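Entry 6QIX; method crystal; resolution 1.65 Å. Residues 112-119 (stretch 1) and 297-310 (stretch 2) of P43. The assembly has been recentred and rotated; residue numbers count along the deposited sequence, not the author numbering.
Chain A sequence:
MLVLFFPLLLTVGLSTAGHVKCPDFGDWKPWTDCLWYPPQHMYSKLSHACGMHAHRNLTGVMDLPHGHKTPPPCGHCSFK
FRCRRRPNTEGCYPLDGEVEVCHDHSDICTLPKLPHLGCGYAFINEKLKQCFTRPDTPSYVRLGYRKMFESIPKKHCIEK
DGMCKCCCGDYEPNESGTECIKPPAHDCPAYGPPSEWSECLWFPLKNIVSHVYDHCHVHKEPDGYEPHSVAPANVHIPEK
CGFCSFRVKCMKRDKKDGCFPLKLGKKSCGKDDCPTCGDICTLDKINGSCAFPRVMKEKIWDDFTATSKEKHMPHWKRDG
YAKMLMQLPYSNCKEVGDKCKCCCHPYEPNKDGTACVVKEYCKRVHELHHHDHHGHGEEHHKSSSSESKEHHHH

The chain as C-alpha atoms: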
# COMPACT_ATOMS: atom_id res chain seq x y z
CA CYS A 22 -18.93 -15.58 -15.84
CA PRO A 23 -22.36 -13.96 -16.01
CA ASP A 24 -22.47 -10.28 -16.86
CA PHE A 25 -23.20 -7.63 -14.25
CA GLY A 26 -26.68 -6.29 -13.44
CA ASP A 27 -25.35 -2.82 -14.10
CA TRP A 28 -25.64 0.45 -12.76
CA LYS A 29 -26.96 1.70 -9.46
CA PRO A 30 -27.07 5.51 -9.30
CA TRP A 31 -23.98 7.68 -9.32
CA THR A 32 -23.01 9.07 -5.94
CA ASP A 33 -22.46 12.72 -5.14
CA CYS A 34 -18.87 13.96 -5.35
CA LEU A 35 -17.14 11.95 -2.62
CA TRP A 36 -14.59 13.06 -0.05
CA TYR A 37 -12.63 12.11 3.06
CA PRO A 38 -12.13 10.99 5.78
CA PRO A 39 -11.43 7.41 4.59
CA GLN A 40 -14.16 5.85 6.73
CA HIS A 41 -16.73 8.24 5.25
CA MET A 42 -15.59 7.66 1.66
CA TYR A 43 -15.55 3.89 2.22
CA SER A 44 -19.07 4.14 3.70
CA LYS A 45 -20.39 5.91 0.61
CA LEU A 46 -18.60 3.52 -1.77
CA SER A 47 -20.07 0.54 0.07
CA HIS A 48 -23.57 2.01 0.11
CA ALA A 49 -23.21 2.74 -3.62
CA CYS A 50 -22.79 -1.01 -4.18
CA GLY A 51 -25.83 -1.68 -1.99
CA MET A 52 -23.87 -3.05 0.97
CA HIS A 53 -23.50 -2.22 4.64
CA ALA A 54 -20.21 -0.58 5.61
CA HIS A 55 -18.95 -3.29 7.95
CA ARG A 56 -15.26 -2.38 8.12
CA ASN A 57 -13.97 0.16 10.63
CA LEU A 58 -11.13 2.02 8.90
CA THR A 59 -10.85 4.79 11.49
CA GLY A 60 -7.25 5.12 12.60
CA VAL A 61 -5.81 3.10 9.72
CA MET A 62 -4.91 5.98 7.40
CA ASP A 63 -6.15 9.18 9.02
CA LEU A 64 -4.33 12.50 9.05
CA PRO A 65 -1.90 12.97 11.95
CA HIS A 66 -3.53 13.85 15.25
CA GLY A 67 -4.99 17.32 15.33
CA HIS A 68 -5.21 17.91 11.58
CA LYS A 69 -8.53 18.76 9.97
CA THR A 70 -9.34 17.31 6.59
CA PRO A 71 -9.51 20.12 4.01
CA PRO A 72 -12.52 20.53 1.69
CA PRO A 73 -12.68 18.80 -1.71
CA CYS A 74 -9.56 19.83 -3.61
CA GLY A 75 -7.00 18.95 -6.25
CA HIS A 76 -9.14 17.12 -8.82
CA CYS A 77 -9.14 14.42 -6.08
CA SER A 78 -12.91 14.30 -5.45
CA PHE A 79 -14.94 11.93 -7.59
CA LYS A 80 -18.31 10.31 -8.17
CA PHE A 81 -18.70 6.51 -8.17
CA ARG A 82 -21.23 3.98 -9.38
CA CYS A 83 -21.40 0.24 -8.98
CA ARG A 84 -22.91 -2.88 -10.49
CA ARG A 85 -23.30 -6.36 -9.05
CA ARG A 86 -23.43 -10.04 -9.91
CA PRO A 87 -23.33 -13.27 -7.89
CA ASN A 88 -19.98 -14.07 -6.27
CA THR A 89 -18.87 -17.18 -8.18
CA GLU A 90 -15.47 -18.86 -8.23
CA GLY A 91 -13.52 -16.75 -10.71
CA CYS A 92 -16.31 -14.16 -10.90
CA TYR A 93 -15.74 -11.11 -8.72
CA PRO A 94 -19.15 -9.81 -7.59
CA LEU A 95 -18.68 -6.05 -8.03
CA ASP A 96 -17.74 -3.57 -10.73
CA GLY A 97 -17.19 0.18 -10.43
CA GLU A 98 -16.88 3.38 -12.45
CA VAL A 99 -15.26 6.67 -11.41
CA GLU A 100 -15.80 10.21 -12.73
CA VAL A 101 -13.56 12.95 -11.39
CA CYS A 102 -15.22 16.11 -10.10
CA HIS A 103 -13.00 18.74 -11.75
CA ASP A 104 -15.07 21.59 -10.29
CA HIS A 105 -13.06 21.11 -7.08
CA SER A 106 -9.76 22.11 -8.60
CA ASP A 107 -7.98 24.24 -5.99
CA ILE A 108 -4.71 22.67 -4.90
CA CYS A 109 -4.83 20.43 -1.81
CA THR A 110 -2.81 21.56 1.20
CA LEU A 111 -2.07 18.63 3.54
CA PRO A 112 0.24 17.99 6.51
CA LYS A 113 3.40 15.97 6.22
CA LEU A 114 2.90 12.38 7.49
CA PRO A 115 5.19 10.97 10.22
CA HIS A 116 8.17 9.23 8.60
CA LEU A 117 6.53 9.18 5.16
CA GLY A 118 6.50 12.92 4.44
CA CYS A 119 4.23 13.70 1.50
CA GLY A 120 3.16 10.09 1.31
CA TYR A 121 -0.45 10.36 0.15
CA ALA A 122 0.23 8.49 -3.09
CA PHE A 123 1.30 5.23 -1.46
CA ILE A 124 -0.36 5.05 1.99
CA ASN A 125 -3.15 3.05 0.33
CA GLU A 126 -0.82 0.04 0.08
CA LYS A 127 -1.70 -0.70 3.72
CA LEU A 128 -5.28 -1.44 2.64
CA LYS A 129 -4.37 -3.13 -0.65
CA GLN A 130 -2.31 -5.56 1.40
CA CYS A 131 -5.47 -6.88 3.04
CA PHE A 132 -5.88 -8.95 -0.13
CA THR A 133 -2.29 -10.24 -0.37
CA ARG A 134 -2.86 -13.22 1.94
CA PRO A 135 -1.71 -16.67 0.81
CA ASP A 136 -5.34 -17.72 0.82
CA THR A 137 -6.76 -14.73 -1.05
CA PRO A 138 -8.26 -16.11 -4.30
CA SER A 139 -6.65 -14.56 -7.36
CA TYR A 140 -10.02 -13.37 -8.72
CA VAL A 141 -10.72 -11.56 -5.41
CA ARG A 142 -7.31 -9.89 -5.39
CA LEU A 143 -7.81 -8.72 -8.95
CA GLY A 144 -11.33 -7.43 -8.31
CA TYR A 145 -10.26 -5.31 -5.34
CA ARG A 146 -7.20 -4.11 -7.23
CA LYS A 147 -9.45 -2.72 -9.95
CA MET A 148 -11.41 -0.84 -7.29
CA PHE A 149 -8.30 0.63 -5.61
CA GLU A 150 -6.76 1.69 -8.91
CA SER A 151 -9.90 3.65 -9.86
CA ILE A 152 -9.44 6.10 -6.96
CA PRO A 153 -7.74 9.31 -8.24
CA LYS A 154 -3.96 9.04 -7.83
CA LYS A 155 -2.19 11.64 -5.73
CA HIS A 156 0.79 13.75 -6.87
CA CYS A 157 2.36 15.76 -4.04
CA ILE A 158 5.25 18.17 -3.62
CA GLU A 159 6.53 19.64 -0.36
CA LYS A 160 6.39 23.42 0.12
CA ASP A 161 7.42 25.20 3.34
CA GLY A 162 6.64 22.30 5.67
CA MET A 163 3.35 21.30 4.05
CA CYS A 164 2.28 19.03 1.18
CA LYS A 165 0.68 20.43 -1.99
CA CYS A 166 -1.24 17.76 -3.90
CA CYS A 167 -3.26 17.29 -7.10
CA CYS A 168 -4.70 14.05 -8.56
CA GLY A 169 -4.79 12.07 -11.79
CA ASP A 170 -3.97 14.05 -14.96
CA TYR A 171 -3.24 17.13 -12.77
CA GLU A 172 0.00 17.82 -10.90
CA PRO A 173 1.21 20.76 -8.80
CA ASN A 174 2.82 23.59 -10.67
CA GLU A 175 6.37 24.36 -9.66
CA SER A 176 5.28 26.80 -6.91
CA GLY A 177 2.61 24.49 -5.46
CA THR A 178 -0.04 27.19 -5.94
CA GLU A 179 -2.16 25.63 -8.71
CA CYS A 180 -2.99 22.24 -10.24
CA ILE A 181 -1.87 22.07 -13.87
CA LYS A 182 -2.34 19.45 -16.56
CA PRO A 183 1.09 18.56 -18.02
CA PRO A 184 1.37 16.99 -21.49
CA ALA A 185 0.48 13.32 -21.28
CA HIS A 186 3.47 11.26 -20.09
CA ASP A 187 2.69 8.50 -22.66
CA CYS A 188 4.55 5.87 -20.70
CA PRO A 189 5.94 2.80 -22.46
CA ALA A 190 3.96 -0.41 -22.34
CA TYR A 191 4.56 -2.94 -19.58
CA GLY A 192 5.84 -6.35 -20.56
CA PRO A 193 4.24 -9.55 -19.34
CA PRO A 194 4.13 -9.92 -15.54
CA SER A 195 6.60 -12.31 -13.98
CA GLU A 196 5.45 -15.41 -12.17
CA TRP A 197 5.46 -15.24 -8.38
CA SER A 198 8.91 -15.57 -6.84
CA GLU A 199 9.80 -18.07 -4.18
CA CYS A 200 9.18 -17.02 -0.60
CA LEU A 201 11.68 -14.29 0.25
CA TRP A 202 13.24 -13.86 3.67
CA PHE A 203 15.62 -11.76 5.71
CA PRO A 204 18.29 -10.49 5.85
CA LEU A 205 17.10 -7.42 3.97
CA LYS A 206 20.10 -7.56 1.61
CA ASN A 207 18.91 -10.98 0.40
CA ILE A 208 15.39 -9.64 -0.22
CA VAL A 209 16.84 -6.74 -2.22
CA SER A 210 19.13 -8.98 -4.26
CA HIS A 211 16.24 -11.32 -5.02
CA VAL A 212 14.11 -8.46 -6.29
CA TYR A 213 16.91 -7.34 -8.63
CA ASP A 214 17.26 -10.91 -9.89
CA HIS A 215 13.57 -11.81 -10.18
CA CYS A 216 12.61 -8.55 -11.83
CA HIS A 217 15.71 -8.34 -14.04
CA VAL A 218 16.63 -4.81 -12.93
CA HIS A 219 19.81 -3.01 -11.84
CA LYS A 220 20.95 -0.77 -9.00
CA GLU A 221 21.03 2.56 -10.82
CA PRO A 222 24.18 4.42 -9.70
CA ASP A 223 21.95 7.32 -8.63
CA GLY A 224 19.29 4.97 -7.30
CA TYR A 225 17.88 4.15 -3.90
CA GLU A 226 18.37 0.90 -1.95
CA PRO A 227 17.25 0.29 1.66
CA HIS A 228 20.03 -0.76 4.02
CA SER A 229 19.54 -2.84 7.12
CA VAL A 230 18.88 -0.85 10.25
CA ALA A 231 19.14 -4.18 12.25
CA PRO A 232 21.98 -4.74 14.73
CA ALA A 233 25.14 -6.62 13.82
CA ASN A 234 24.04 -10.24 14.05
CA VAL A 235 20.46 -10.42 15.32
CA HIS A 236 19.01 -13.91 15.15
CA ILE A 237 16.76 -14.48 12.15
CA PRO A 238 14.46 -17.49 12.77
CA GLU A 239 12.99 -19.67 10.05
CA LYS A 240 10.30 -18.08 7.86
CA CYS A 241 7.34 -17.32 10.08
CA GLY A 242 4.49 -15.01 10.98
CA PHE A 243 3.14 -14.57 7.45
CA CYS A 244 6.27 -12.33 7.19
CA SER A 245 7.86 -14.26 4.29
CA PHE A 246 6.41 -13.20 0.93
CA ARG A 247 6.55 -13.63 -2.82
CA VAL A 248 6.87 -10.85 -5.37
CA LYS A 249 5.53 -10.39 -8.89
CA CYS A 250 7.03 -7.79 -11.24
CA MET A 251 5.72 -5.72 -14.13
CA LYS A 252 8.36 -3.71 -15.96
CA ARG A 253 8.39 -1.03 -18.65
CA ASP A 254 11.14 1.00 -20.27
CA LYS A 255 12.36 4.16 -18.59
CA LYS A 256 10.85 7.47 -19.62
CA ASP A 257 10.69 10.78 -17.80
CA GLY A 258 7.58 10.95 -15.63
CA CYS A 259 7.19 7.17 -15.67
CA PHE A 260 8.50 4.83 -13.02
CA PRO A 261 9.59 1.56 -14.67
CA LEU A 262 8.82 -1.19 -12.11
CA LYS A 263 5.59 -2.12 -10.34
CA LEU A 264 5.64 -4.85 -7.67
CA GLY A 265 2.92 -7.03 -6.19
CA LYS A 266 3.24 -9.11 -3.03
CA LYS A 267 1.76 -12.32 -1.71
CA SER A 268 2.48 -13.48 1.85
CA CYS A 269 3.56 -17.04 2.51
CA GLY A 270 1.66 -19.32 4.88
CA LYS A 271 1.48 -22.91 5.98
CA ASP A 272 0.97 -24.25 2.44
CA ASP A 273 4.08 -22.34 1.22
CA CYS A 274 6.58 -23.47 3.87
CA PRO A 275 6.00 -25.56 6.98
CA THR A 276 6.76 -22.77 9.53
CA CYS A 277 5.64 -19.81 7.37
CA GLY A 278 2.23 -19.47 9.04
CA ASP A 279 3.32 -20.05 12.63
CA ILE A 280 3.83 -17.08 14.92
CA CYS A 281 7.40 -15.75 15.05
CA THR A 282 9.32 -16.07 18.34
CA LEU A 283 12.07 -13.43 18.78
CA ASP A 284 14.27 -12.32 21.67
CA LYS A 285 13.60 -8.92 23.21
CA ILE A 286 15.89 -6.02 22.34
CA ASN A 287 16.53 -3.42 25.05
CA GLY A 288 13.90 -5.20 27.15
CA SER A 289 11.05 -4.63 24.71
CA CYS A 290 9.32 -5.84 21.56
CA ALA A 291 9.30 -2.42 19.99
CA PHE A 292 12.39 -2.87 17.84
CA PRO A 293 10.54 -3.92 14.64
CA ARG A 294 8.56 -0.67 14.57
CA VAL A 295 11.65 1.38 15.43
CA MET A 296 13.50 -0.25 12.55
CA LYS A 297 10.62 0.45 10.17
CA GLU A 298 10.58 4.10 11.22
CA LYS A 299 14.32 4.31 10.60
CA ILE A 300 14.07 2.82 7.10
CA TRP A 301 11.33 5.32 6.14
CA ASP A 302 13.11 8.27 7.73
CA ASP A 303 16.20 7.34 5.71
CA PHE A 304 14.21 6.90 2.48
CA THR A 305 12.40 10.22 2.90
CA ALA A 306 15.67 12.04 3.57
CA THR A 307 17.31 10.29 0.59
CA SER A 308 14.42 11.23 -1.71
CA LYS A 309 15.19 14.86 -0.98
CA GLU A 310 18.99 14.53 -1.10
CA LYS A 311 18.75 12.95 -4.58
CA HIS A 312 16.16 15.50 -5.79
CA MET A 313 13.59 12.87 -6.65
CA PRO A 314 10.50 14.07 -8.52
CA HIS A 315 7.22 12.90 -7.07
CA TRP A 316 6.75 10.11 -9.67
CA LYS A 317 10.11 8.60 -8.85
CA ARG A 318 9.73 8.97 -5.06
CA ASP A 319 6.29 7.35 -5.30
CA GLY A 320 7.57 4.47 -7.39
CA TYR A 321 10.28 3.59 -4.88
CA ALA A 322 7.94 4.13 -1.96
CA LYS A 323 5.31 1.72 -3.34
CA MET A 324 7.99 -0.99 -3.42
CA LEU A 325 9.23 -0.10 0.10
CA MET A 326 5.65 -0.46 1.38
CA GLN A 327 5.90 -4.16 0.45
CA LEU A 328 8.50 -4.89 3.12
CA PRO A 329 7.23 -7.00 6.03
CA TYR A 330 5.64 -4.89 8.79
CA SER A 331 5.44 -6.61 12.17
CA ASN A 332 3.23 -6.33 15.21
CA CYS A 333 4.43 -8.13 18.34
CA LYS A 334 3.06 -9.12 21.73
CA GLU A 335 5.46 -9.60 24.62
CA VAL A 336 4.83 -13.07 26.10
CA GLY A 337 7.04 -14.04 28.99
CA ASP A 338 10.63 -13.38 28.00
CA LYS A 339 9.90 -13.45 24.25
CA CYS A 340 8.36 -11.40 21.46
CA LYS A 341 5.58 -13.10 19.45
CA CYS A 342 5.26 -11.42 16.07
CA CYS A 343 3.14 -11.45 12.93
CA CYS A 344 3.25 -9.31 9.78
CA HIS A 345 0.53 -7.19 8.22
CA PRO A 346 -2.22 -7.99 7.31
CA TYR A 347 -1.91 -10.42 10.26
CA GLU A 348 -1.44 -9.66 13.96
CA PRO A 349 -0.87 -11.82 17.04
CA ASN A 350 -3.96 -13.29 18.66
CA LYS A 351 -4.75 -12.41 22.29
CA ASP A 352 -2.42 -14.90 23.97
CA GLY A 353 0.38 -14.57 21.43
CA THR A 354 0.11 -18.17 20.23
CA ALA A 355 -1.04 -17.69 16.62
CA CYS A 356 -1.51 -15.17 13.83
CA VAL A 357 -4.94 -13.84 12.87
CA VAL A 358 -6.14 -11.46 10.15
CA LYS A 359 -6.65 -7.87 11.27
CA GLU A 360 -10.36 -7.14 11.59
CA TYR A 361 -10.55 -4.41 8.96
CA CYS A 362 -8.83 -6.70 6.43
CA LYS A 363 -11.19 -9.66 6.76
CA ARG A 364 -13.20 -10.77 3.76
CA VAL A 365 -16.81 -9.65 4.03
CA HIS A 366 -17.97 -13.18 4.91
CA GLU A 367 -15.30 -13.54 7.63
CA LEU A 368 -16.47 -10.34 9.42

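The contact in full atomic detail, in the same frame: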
# COMPACT_ATOMS: atom_id res chain seq x y z
N PRO A 112 -0.95 18.10 5.66
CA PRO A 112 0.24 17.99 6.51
C PRO A 112 1.18 16.91 6.04
O PRO A 112 0.78 15.91 5.42
CB PRO A 112 -0.35 17.63 7.89
CG PRO A 112 -1.58 16.84 7.55
CD PRO A 112 -2.16 17.54 6.29
N LYS A 113 2.46 17.08 6.38
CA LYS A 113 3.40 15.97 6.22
C LYS A 113 3.03 14.83 7.15
O LYS A 113 2.63 15.07 8.29
CB LYS A 113 4.82 16.43 6.51
CG LYS A 113 5.27 17.50 5.51
CD LYS A 113 6.44 18.31 6.02
CE LYS A 113 7.66 17.45 6.21
NZ LYS A 113 8.88 18.27 6.15
N LEU A 114 3.18 13.57 6.67
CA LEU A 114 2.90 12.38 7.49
C LEU A 114 4.16 11.95 8.24
O LEU A 114 5.27 12.01 7.68
CB LEU A 114 2.41 11.22 6.61
CG LEU A 114 1.22 11.58 5.73
CD1 LEU A 114 0.88 10.48 4.72
CD2 LEU A 114 0.05 11.93 6.62
N PRO A 115 4.02 11.48 9.49
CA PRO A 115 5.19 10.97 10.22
C PRO A 115 5.96 9.95 9.40
O PRO A 115 5.38 9.00 8.87
CB PRO A 115 4.58 10.35 11.49
CG PRO A 115 3.24 11.05 11.67
CD PRO A 115 2.78 11.48 10.27
N HIS A 116 7.27 10.18 9.24
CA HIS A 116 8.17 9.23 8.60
C HIS A 116 8.01 9.15 7.10
O HIS A 116 8.99 8.86 6.40
CB HIS A 116 7.96 7.82 9.18
CG HIS A 116 8.04 7.78 10.67
ND1 HIS A 116 9.20 8.08 11.34
CD2 HIS A 116 7.11 7.54 11.61
CE1 HIS A 116 8.98 8.03 12.64
NE2 HIS A 116 7.71 7.70 12.83
N LEU A 117 6.79 9.33 6.60
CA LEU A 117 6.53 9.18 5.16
C LEU A 117 6.56 10.51 4.41
O LEU A 117 6.64 10.53 3.16
CB LEU A 117 5.18 8.49 4.95
CG LEU A 117 5.13 6.97 4.85
CD1 LEU A 117 5.92 6.23 5.87
CD2 LEU A 117 3.63 6.50 4.89
N GLY A 118 6.47 11.63 5.13
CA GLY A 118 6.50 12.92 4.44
C GLY A 118 5.26 13.09 3.60
O GLY A 118 4.14 12.81 4.05
N CYS A 119 5.41 13.52 2.35
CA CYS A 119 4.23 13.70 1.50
C CYS A 119 3.90 12.35 0.87
O CYS A 119 4.14 12.08 -0.32
CB CYS A 119 4.47 14.83 0.49
SG CYS A 119 4.72 16.44 1.38
N LYS A 297 11.45 -0.04 11.27
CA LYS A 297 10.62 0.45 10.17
C LYS A 297 10.66 1.97 10.08
O LYS A 297 10.73 2.53 8.98
CB LYS A 297 9.19 0.01 10.36
CG LYS A 297 8.29 0.40 9.25
CD LYS A 297 8.64 -0.48 8.04
CE LYS A 297 7.39 -1.05 7.40
NZ LYS A 297 7.35 -0.67 5.93
N GLU A 298 10.54 2.65 11.23
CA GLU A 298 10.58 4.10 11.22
C GLU A 298 11.91 4.60 10.69
O GLU A 298 11.97 5.57 9.93
CB GLU A 298 10.31 4.63 12.64
CG GLU A 298 8.86 4.51 13.01
CD GLU A 298 8.62 4.71 14.48
OE1 GLU A 298 9.61 4.90 15.21
OE2 GLU A 298 7.44 4.68 14.90
N LYS A 299 13.00 3.91 11.05
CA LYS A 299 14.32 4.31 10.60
C LYS A 299 14.43 4.16 9.08
O LYS A 299 14.90 5.07 8.39
CB LYS A 299 15.39 3.50 11.33
CG LYS A 299 16.80 3.71 10.79
CD LYS A 299 17.29 5.10 11.07
CE LYS A 299 18.81 5.15 11.23
NZ LYS A 299 19.21 6.49 11.76
N ILE A 300 13.97 3.02 8.55
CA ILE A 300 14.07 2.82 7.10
C ILE A 300 13.31 3.91 6.34
O ILE A 300 13.80 4.44 5.33
CB ILE A 300 13.57 1.42 6.71
CG1 ILE A 300 14.52 0.34 7.21
CG2 ILE A 300 13.45 1.33 5.18
CD1 ILE A 300 13.87 -1.03 7.37
N TRP A 301 12.10 4.27 6.81
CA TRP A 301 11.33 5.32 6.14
C TRP A 301 11.93 6.69 6.35
O TRP A 301 11.98 7.50 5.41
CB TRP A 301 9.88 5.26 6.62
CG TRP A 301 9.13 4.20 5.87
CD1 TRP A 301 8.81 2.94 6.28
CD2 TRP A 301 8.65 4.32 4.53
NE1 TRP A 301 8.15 2.27 5.27
CE2 TRP A 301 8.05 3.09 4.18
CE3 TRP A 301 8.70 5.34 3.57
CZ2 TRP A 301 7.46 2.88 2.92
CZ3 TRP A 301 8.09 5.12 2.34
CH2 TRP A 301 7.46 3.92 2.03
N ASP A 302 12.44 6.99 7.55
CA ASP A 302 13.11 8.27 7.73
C ASP A 302 14.27 8.39 6.75
O ASP A 302 14.46 9.46 6.13
CB ASP A 302 13.63 8.40 9.18
CG ASP A 302 12.52 8.72 10.20
OD1 ASP A 302 11.42 9.15 9.79
OD2 ASP A 302 12.74 8.53 11.43
N ASP A 303 15.05 7.31 6.61
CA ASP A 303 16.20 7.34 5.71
C ASP A 303 15.77 7.48 4.25
O ASP A 303 16.39 8.24 3.48
CB ASP A 303 17.05 6.10 5.92
CG ASP A 303 17.76 6.10 7.28
OD1 ASP A 303 18.31 5.05 7.68
OD2 ASP A 303 17.77 7.16 7.96
N PHE A 304 14.71 6.77 3.85
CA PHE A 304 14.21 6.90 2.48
C PHE A 304 13.75 8.33 2.21
O PHE A 304 14.04 8.92 1.16
CB PHE A 304 13.06 5.92 2.20
CG PHE A 304 12.34 6.25 0.92
CD1 PHE A 304 12.95 6.01 -0.30
CD2 PHE A 304 11.09 6.85 0.94
CE1 PHE A 304 12.33 6.36 -1.52
CE2 PHE A 304 10.46 7.22 -0.27
CZ PHE A 304 11.07 6.97 -1.50
N THR A 305 12.95 8.89 3.13
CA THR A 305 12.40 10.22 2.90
C THR A 305 13.51 11.26 2.78
O THR A 305 13.51 12.10 1.85
CB THR A 305 11.41 10.54 4.03
OG1 THR A 305 10.34 9.56 4.00
CG2 THR A 305 10.84 11.94 3.95
N ALA A 306 14.50 11.18 3.68
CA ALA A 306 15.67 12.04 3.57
C ALA A 306 16.43 11.82 2.26
O ALA A 306 16.88 12.78 1.62
CB ALA A 306 16.59 11.79 4.76
N THR A 307 16.61 10.56 1.85
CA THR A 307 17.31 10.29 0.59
C THR A 307 16.55 10.82 -0.60
O THR A 307 17.15 11.25 -1.60
CB THR A 307 17.53 8.78 0.40
OG1 THR A 307 18.38 8.29 1.42
CG2 THR A 307 18.16 8.49 -0.97
N SER A 308 15.21 10.75 -0.57
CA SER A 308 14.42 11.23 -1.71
C SER A 308 14.63 12.71 -1.91
O SER A 308 14.59 13.18 -3.05
CB SER A 308 12.92 10.92 -1.52
OG SER A 308 12.31 11.69 -0.46
N LYS A 309 14.86 13.45 -0.84
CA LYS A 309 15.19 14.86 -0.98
C LYS A 309 16.66 15.09 -1.34
O LYS A 309 16.97 15.95 -2.17
CB LYS A 309 14.86 15.61 0.31
CG LYS A 309 13.41 15.61 0.67
CD LYS A 309 13.22 16.07 2.10
CE LYS A 309 11.81 15.77 2.58
NZ LYS A 309 11.60 16.26 3.98
N GLU A 310 17.58 14.33 -0.75
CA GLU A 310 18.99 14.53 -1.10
C GLU A 310 19.24 14.30 -2.59
O GLU A 310 20.07 14.98 -3.20
CB GLU A 310 19.89 13.61 -0.25
CG GLU A 310 19.79 13.86 1.23
CD GLU A 310 20.60 12.85 2.03
OE1 GLU A 310 21.64 12.38 1.51
OE2 GLU A 310 20.20 12.51 3.16
O HOH W 1 8.67 9.46 1.75

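A tight turn docks against one side of a helix, and H116 does most of the work. The turn is held by paired backbone bonds between L114 and G118, N to O in both directions, and H116 sits at its tip with a positive phi of 74°. Its CA-to-CB bond runs sideways to the helix, yet chi1 in the m well and chi2 of -65° bring the imidazole back against it. There the ring is used in two ways. At its edge, H116 ND1 donates to D302 OD1 at 2.9 Å with an N-H...O angle of 161°, close to straight; D302, itself m with a chi2 of -16°, brings that oxygen near the ring plane. Over one face lies E298, whose CG is 3.6 Å from the ring centroid, a CH-pi contact made by the aliphatic part of an extended m, t side chain one helical turn before D302.

T305 carries the polar contact at the backbone. In the m rotamer its OG1 lies 2.8 Å from H116 O and 3.0 Å from W301 O, one turn back in its own helix; its single proton can serve either carbonyl, and the geometry does not choose. The same OG1 accepts from a water at 2.8 Å, which also donates to L117 O at 2.7 Å, so the water bridges turn and helix.

L117 starts from a CA-to-CB bond pointing away and has a chi1 of -91°, between wells. Its CD1 nevertheless reaches over one face of the W301 indole, 3.6 Å from W301 CD2. G118 follows at phi 67°, a value that favours glycine; an ideal CB there would also come within a tight 3.3 Å of T305 CG2. At the margin, K113 NZ and K309 NZ stand 4.0 Å apart, two like charges with no bond between them; both amines find hydrogen-bond partners elsewhere in the structure.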